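PDB 6Q2F: glycoside hydrolase family protein from Novosphingobium sp. PP1Y, which probably hydrolyses the glycosidic bonds that hold terminal alpha-L-rhamnose on rhamnosylated compounds, as the alpha-L-rhamnosidase RHA-P. Local coordinates for residues L42-P55 and V715-T727. Residues are numbered along the deposited sequence; the frame is centred on the assembly and turned at random.
Sequences LEQAFKDPPSSARP and VDYIARSSLLLQT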
loop_
_atom_site.group_PDB
_atom_site.type_symbol
_atom_site.label_atom_id
_atom_site.label_comp_id
_atom_site.label_asym_id
_atom_site.label_seq_id
_atom_site.Cartn_x
_atom_site.Cartn_y
_atom_site.Cartn_z
ATOM N N LEU A 42 28.360 -11.755 12.205
ATOM C CA LEU A 42 26.970 -11.997 11.855
ATOM C C LEU A 42 26.351 -13.062 12.761
ATOM O O LEU A 42 25.164 -12.981 13.104
ATOM C CB LEU A 42 26.859 -12.397 10.389
ATOM C CG LEU A 42 25.438 -12.444 9.829
ATOM C CD1 LEU A 42 24.774 -11.068 9.933
ATOM C CD2 LEU A 42 25.453 -12.967 8.370
ATOM N N GLU A 43 27.151 -14.050 13.182
ATOM C CA GLU A 43 26.641 -15.077 14.090
ATOM C C GLU A 43 26.258 -14.481 15.435
ATOM O O GLU A 43 25.224 -14.840 16.005
ATOM C CB GLU A 43 27.673 -16.185 14.286
ATOM C CG GLU A 43 27.926 -17.068 13.053
ATOM C CD GLU A 43 28.834 -16.415 12.021
ATOM O OE1 GLU A 43 29.418 -15.351 12.312
ATOM O OE2 GLU A 43 28.963 -16.973 10.911
ATOM N N GLN A 44 27.086 -13.579 15.961
ATOM C CA GLN A 44 26.774 -12.939 17.237
ATOM C C GLN A 44 25.572 -12.015 17.104
ATOM O O GLN A 44 24.679 -12.021 17.954
ATOM C CB GLN A 44 27.987 -12.162 17.752
ATOM C CG GLN A 44 29.172 -13.057 18.129
ATOM C CD GLN A 44 30.467 -12.277 18.334
ATOM O OE1 GLN A 44 30.778 -11.340 17.589
ATOM N NE2 GLN A 44 31.231 -12.668 19.354
ATOM N N ALA A 45 25.535 -11.206 16.039
ATOM C CA ALA A 45 24.377 -10.348 15.824
ATOM C C ALA A 45 23.113 -11.184 15.679
ATOM O O ALA A 45 22.049 -10.806 16.178
ATOM C CB ALA A 45 24.594 -9.464 14.593
ATOM N N PHE A 46 23.213 -12.334 14.996
ATOM C CA PHE A 46 22.043 -13.196 14.845
ATOM C C PHE A 46 21.581 -13.740 16.186
ATOM O O PHE A 46 20.376 -13.873 16.417
ATOM C CB PHE A 46 22.365 -14.331 13.881
ATOM C CG PHE A 46 21.170 -15.109 13.411
ATOM C CD1 PHE A 46 20.193 -14.509 12.639
ATOM C CD2 PHE A 46 21.053 -16.455 13.705
ATOM C CE1 PHE A 46 19.096 -15.236 12.178
ATOM C CE2 PHE A 46 19.964 -17.196 13.249
ATOM C CZ PHE A 46 18.984 -16.577 12.477
ATOM N N LYS A 47 22.506 -14.039 17.090
ATOM C CA LYS A 47 22.085 -14.486 18.410
ATOM C C LYS A 47 21.349 -13.373 19.166
ATOM O O LYS A 47 20.280 -13.614 19.745
ATOM C CB LYS A 47 23.285 -14.994 19.205
ATOM C CG LYS A 47 22.883 -15.879 20.374
ATOM C CD LYS A 47 21.817 -16.900 19.948
ATOM C CE LYS A 47 21.432 -17.832 21.093
ATOM N NZ LYS A 47 20.917 -17.069 22.273
ATOM N N ASP A 48 21.894 -12.143 19.148
ATOM C CA ASP A 48 21.331 -10.985 19.864
ATOM C C ASP A 48 21.265 -9.776 18.939
ATOM O O ASP A 48 22.186 -8.953 18.897
ATOM C CB ASP A 48 22.144 -10.643 21.111
ATOM C CG ASP A 48 22.147 -11.771 22.125
ATOM O OD1 ASP A 48 21.125 -11.949 22.835
ATOM O OD2 ASP A 48 23.174 -12.486 22.203
ATOM N N PRO A 49 20.170 -9.634 18.196
ATOM C CA PRO A 49 20.134 -8.635 17.128
ATOM C C PRO A 49 20.312 -7.239 17.659
ATOM O O PRO A 49 19.906 -6.923 18.795
ATOM C CB PRO A 49 18.736 -8.836 16.522
ATOM C CG PRO A 49 18.454 -10.287 16.756
ATOM C CD PRO A 49 19.115 -10.651 18.064
ATOM N N PRO A 50 20.941 -6.352 16.889
ATOM C CA PRO A 50 21.043 -4.950 17.295
ATOM C C PRO A 50 19.717 -4.224 17.100
ATOM O O PRO A 50 18.787 -4.728 16.470
ATOM C CB PRO A 50 22.132 -4.389 16.377
ATOM C CG PRO A 50 21.982 -5.212 15.110
ATOM C CD PRO A 50 21.463 -6.583 15.537
ATOM N N SER A 51 19.655 -3.006 17.656
ATOM C CA SER A 51 18.447 -2.176 17.570
ATOM C C SER A 51 17.958 -2.020 16.138
ATOM O O SER A 51 16.754 -2.074 15.871
ATOM C CB SER A 51 18.713 -0.794 18.169
ATOM O OG SER A 51 19.530 -0.911 19.318
ATOM N N SER A 52 18.879 -1.824 15.202
ATOM C CA SER A 52 18.497 -1.634 13.808
ATOM C C SER A 52 17.707 -2.811 13.253
ATOM O O SER A 52 16.991 -2.656 12.259
ATOM C CB SER A 52 19.758 -1.419 12.961
ATOM O OG SER A 52 20.606 -2.552 13.043
ATOM N N ALA A 53 17.857 -3.996 13.836
ATOM C CA ALA A 53 17.132 -5.158 13.345
ATOM C C ALA A 53 15.806 -5.364 14.059
ATOM O O ALA A 53 14.994 -6.174 13.605
ATOM C CB ALA A 53 17.991 -6.425 13.482
ATOM N N ARG A 54 15.562 -4.647 15.131
ATOM C CA ARG A 54 14.403 -4.966 15.949
ATOM C C ARG A 54 13.158 -4.266 15.405
ATOM O O ARG A 54 13.238 -3.126 14.949
ATOM C CB ARG A 54 14.676 -4.566 17.391
ATOM C CG ARG A 54 15.798 -5.399 17.969
ATOM C CD ARG A 54 16.171 -5.065 19.409
ATOM N NE ARG A 54 17.080 -6.117 19.873
ATOM C CZ ARG A 54 16.683 -7.368 20.125
ATOM N NH1 ARG A 54 15.397 -7.703 19.967
ATOM N NH2 ARG A 54 17.570 -8.281 20.511
ATOM N N PRO A 55 12.006 -4.931 15.406
ATOM C CA PRO A 55 10.835 -4.343 14.767
ATOM C C PRO A 55 10.303 -3.173 15.574
ATOM O O PRO A 55 10.558 -3.026 16.775
ATOM C CB PRO A 55 9.822 -5.490 14.742
ATOM C CG PRO A 55 10.126 -6.235 15.997
ATOM C CD PRO A 55 11.660 -6.192 16.087
ATOM N N VAL A 715 9.334 -11.655 19.079
ATOM C CA VAL A 715 10.000 -10.458 18.574
ATOM C C VAL A 715 11.432 -10.787 18.155
ATOM O O VAL A 715 11.939 -10.256 17.159
ATOM C CB VAL A 715 9.935 -9.333 19.623
ATOM C CG1 VAL A 715 10.657 -8.080 19.132
ATOM C CG2 VAL A 715 8.462 -9.003 19.960
ATOM N N ASP A 716 12.100 -11.688 18.895
ATOM C CA ASP A 716 13.448 -12.106 18.512
ATOM C C ASP A 716 13.437 -12.792 17.151
ATOM O O ASP A 716 14.369 -12.646 16.357
ATOM C CB ASP A 716 14.027 -13.061 19.557
ATOM C CG ASP A 716 14.583 -12.352 20.783
ATOM O OD1 ASP A 716 14.924 -11.160 20.713
ATOM O OD2 ASP A 716 14.728 -13.032 21.815
ATOM N N TYR A 717 12.401 -13.578 16.881
ATOM C CA TYR A 717 12.272 -14.216 15.578
ATOM C C TYR A 717 12.183 -13.172 14.481
ATOM O O TYR A 717 12.839 -13.296 13.432
ATOM C CB TYR A 717 11.038 -15.117 15.589
ATOM C CG TYR A 717 10.637 -15.657 14.241
ATOM C CD1 TYR A 717 9.795 -14.930 13.390
ATOM C CD2 TYR A 717 11.098 -16.894 13.815
ATOM C CE1 TYR A 717 9.417 -15.448 12.161
ATOM C CE2 TYR A 717 10.726 -17.412 12.600
ATOM C CZ TYR A 717 9.897 -16.687 11.778
ATOM O OH TYR A 717 9.533 -17.235 10.584
ATOM N N ILE A 718 11.395 -12.123 14.717
ATOM C CA ILE A 718 11.283 -11.041 13.744
ATOM C C ILE A 718 12.592 -10.273 13.640
ATOM O O ILE A 718 13.040 -9.933 12.536
ATOM C CB ILE A 718 10.121 -10.119 14.129
ATOM C CG1 ILE A 718 8.793 -10.899 14.078
ATOM C CG2 ILE A 718 10.111 -8.864 13.225
ATOM C CD1 ILE A 718 7.602 -10.160 14.760
ATOM N N ALA A 719 13.235 -9.999 14.780
ATOM C CA ALA A 719 14.492 -9.256 14.759
ATOM C C ALA A 719 15.605 -10.053 14.086
ATOM O O ALA A 719 16.442 -9.481 13.382
ATOM C CB ALA A 719 14.906 -8.883 16.181
ATOM N N ARG A 720 15.655 -11.371 14.310
ATOM C CA ARG A 720 16.708 -12.167 13.686
ATOM C C ARG A 720 16.495 -12.271 12.189
ATOM O O ARG A 720 17.449 -12.221 11.409
ATOM C CB ARG A 720 16.776 -13.570 14.294
ATOM C CG ARG A 720 17.242 -13.566 15.709
ATOM C CD ARG A 720 17.544 -14.964 16.210
ATOM N NE ARG A 720 18.072 -14.914 17.561
ATOM C CZ ARG A 720 17.418 -15.378 18.613
ATOM N NH1 ARG A 720 16.227 -15.935 18.450
ATOM N NH2 ARG A 720 17.950 -15.291 19.820
ATOM N N SER A 721 15.248 -12.454 11.773
ATOM C CA SER A 721 14.953 -12.525 10.354
ATOM C C SER A 721 15.275 -11.201 9.680
ATOM O O SER A 721 15.869 -11.173 8.599
ATOM C CB SER A 721 13.485 -12.897 10.165
ATOM O OG SER A 721 13.239 -14.191 10.674
ATOM N N SER A 722 14.889 -10.092 10.323
ATOM C CA SER A 722 15.146 -8.768 9.771
ATOM C C SER A 722 16.640 -8.528 9.625
ATOM O O SER A 722 17.088 -7.963 8.626
ATOM C CB SER A 722 14.535 -7.695 10.678
ATOM O OG SER A 722 13.137 -7.896 10.861
ATOM N N LEU A 723 17.428 -8.955 10.624
ATOM C CA LEU A 723 18.876 -8.748 10.576
ATOM C C LEU A 723 19.469 -9.332 9.300
ATOM O O LEU A 723 20.153 -8.631 8.536
ATOM C CB LEU A 723 19.544 -9.366 11.811
ATOM C CG LEU A 723 21.065 -9.476 11.702
ATOM C CD1 LEU A 723 21.739 -8.082 11.744
ATOM C CD2 LEU A 723 21.661 -10.426 12.749
ATOM N N LEU A 724 19.217 -10.625 9.055
ATOM C CA LEU A 724 19.764 -11.251 7.852
ATOM C C LEU A 724 19.196 -10.601 6.598
ATOM O O LEU A 724 19.917 -10.402 5.609
ATOM C CB LEU A 724 19.475 -12.742 7.867
ATOM C CG LEU A 724 20.045 -13.530 9.069
ATOM C CD1 LEU A 724 19.930 -15.058 8.881
ATOM C CD2 LEU A 724 21.508 -13.186 9.234
ATOM N N LEU A 725 17.907 -10.228 6.631
ATOM C CA LEU A 725 17.256 -9.628 5.476
ATOM C C LEU A 725 17.626 -8.158 5.284
ATOM O O LEU A 725 17.221 -7.550 4.288
ATOM C CB LEU A 725 15.747 -9.824 5.588
ATOM C CG LEU A 725 15.433 -11.330 5.368
ATOM C CD1 LEU A 725 13.989 -11.662 5.747
ATOM C CD2 LEU A 725 15.648 -11.683 3.903
ATOM N N GLN A 726 18.419 -7.583 6.177
ATOM C CA GLN A 726 19.036 -6.285 5.914
ATOM C C GLN A 726 20.496 -6.397 5.503
ATOM O O GLN A 726 21.096 -5.392 5.116
ATOM C CB GLN A 726 18.939 -5.387 7.161
ATOM C CG GLN A 726 17.521 -5.044 7.574
ATOM C CD GLN A 726 17.454 -4.329 8.919
ATOM O OE1 GLN A 726 18.459 -3.830 9.426
ATOM N NE2 GLN A 726 16.258 -4.279 9.500
ATOM N N THR A 727 21.077 -7.580 5.604
ATOM C CA THR A 727 22.513 -7.757 5.449
ATOM C C THR A 727 22.909 -7.678 3.980
ATOM O O THR A 727 22.189 -8.165 3.111
ATOM C CB THR A 727 22.948 -9.105 6.048
ATOM O OG1 THR A 727 22.650 -9.097 7.445
ATOM C CG2 THR A 727 24.438 -9.347 5.851
HETATM O O HOH W 1 17.724 -16.736 22.612
HETATM O O HOH W 2 14.305 -3.285 11.711
HETATM O O HOH W 3 20.212 -4.604 11.410
HETATM O O HOH W 4 12.798 -5.690 12.362
#
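Phe46 and Arg720 meet because their first torsions send them across each other: CG of Phe46 lies anti to the backbone N (chi1 -167°), while Arg720 sets CG anti to its carbonyl carbon and runs extended as far as NE. The two side chains cross at about a right angle, with CD of Arg720 4.2 Å from the centroid of the Phe46 ring and almost on its normal, a CH-pi contact over one face. Beyond the ring the guanidinium binds the last turn of helix 42-47. Arg720 NE donates to Phe46 O at 2.8 Å and Arg720 NH2 to Lys47 O at 2.9 Å; both acceptors lie within 10° of the guanidinium plane, so the two bonds fix its rotation. They take up two carbonyls at the end of the helix, just before Asp48 leaves helical geometry, and the positive charge would probably suit the negative end of that helix dipole. A water accepts from both Lys47 NZ and Arg720 NH2, which are 4.2 Å apart.

CD1 of Leu724 approaches CE1 of Phe46 at 3.4 Å, and CB of Ala53 packs on CB of Leu723 at 3.7 Å. Farther along, Gln726 NE2 donates to Ser52 O at 3.3 Å, keeping that oxygen in its amide plane; NE2 also bonds Asn673 O. Pro55 CB rests on Ile718 CG2 at 3.7 Å.

Helix 42-47 and the 715-726 part of helix 712-726 run roughly antiparallel (151°). The chain then enters strand 56-62, first of the eight parallel strands of the (beta/alpha)8 barrel, so the contact joins the barrel's entry to the helix following its last strand, 674-677. Helix 657-670 and strand 961-967 flank helix 712-726, while Trp931 of strand 926-932 touches both Leu42 and Leu724.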